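PDB 2I5G: amidohydrolase from Pseudomonas aeruginosa, which is an amidohydrolase of the membrane dipeptidase (peptidase M19) family that probably hydrolyses dipeptides with the help of bound metal. Local coordinates for the interface of chains A and B. Coordinates in Å, arbitrary orientation; residue numbers count along the deposited sequence, not the author numbering. Chains: chain A/B, amidohydrolase.

The interface of chains A and B. Residues chain A 102, 139-140, 143; chain B 132, 265, 269-270.
A:Glu143 and B:Arg270 form the charged centre of this patch, which illustrates how the start of a helix can be held by acidic and basic side chains of a partner subunit. NE of the B:Arg270 guanidinium gives a hydrogen bond and salt bridge to the A:Glu143 carboxylate oxygen OE2 at 2.7 Å, fairly straight at 155°. The two flat groups stand nearly perpendicular, 83° apart, and NE approaches OE2 from above the carboxylate plane. The methyl CB of B:Ala269 packs beside the same carboxylate, 3.8 Å from its carbon CD.

The B:Arg270 chain bends at chi3 (84°), before NE, and lays its guanidinium across the first turn of the helix, with A:Gly139 C over one face and CB of B:Asp265 under the other. NH2 lies close to A:Phe140 N, but that N-H points elsewhere and the pair is not a hydrogen bond; it is directed instead to water 1, 3.2 Å from N. The water in turn lies 2.8 Å from the carboxylate oxygen OE2 of B:Glu132. The other oxygen, OE1, accepts a hydrogen bond from A:Gly139 N at 2.6 Å, so B:Glu132 caps two successive amides, one directly and one through water. Its negative charge would be expected to suit the positive end of the helix dipole.

In the second shell, B:Asp265 makes a salt bridge through OD2 to NH2 of B:Arg270 within its own chain, which would be expected to steady the guanidinium between two acids. The same OD2 approaches CD1 of the A:Phe140 ring, at 3.4 Å. The A:Phe140 ring meets B:Asp265 at about a right angle and also runs toward A:Ile102, whose CD1 only grazes CB of B:Ala269.

The patch joins the first two turns of helix 139-151 of one subunit, with loop residue A:Ile102 beside them, to loop residues and the 3-10 helix 265-267 of the other, and recurs through the two-fold axis of a possibly biological dimer.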
loop_
_atom_site.group_PDB
_atom_site.type_symbol
_atom_site.label_atom_id
_atom_site.label_comp_id
_atom_site.label_asym_id
_atom_site.label_seq_id
_atom_site.Cartn_x
_atom_site.Cartn_y
_atom_site.Cartn_z
ATOM N N ILE A 102 -10.169 -7.957 2.418
ATOM C CA ILE A 102 -10.208 -9.088 1.499
ATOM C C ILE A 102 -11.680 -9.367 1.214
ATOM O O ILE A 102 -12.028 -10.091 0.276
ATOM C CB ILE A 102 -9.554 -10.352 2.125
ATOM C CG1 ILE A 102 -8.095 -10.057 2.493
ATOM C CG2 ILE A 102 -9.601 -11.520 1.139
ATOM C CD1 ILE A 102 -7.389 -11.216 3.192
ATOM N N GLY A 139 2.577 -10.333 1.155
ATOM C CA GLY A 139 1.805 -11.364 1.819
ATOM C C GLY A 139 0.323 -11.122 1.594
ATOM O O GLY A 139 -0.402 -12.021 1.155
ATOM N N PHE A 140 -0.127 -9.900 1.889
ATOM C CA PHE A 140 -1.525 -9.523 1.715
ATOM C C PHE A 140 -1.960 -9.803 0.275
ATOM O O PHE A 140 -3.098 -10.212 0.020
ATOM C CB PHE A 140 -1.706 -8.044 2.038
ATOM C CG PHE A 140 -3.136 -7.592 2.036
ATOM C CD1 PHE A 140 -4.036 -8.077 2.978
ATOM C CD2 PHE A 140 -3.584 -6.665 1.100
ATOM C CE1 PHE A 140 -5.367 -7.644 2.989
ATOM C CE2 PHE A 140 -4.917 -6.224 1.103
ATOM C CZ PHE A 140 -5.804 -6.716 2.050
ATOM N N GLU A 143 -3.173 -13.252 -0.393
ATOM C CA GLU A 143 -4.500 -13.510 0.139
ATOM C C GLU A 143 -5.511 -12.943 -0.844
ATOM O O GLU A 143 -6.586 -13.512 -1.043
ATOM C CB GLU A 143 -4.678 -12.861 1.513
ATOM C CG GLU A 143 -3.706 -13.370 2.565
ATOM C CD GLU A 143 -4.129 -13.019 3.985
ATOM O OE1 GLU A 143 -5.125 -13.599 4.470
ATOM O OE2 GLU A 143 -3.462 -12.164 4.612
ATOM N N GLU B 132 8.213 -9.535 7.005
ATOM C CA GLU B 132 7.932 -9.912 5.613
ATOM C C GLU B 132 9.012 -9.387 4.670
ATOM O O GLU B 132 9.608 -8.349 4.931
ATOM C CB GLU B 132 6.534 -9.389 5.208
ATOM C CG GLU B 132 6.281 -9.185 3.717
ATOM C CD GLU B 132 4.806 -8.889 3.388
ATOM O OE1 GLU B 132 4.017 -9.852 3.223
ATOM O OE2 GLU B 132 4.429 -7.696 3.299
ATOM N N ASP B 265 -2.410 -9.553 9.984
ATOM C CA ASP B 265 -2.258 -8.480 9.011
ATOM C C ASP B 265 -3.529 -7.666 8.837
ATOM O O ASP B 265 -4.635 -8.205 8.860
ATOM C CB ASP B 265 -1.795 -9.017 7.652
ATOM C CG ASP B 265 -1.392 -7.898 6.697
ATOM O OD1 ASP B 265 -0.607 -7.020 7.123
ATOM O OD2 ASP B 265 -1.852 -7.884 5.534
ATOM N N ALA B 269 -6.415 -10.462 9.045
ATOM C CA ALA B 269 -6.012 -11.471 8.067
ATOM C C ALA B 269 -5.158 -12.621 8.601
ATOM O O ALA B 269 -5.538 -13.297 9.553
ATOM C CB ALA B 269 -5.307 -10.785 6.889
ATOM N N ARG B 270 -4.006 -12.843 7.979
ATOM C CA ARG B 270 -3.107 -13.926 8.369
ATOM C C ARG B 270 -2.289 -13.590 9.624
ATOM O O ARG B 270 -1.854 -12.451 9.816
ATOM C CB ARG B 270 -2.166 -14.252 7.195
ATOM C CG ARG B 270 -0.826 -13.502 7.208
ATOM C CD ARG B 270 -0.235 -13.314 5.808
ATOM N NE ARG B 270 -0.795 -12.130 5.157
ATOM C CZ ARG B 270 -0.211 -10.936 5.123
ATOM N NH1 ARG B 270 0.969 -10.741 5.690
ATOM N NH2 ARG B 270 -0.825 -9.921 4.538
HETATM O O HOH W 1 1.588 -7.493 3.227
#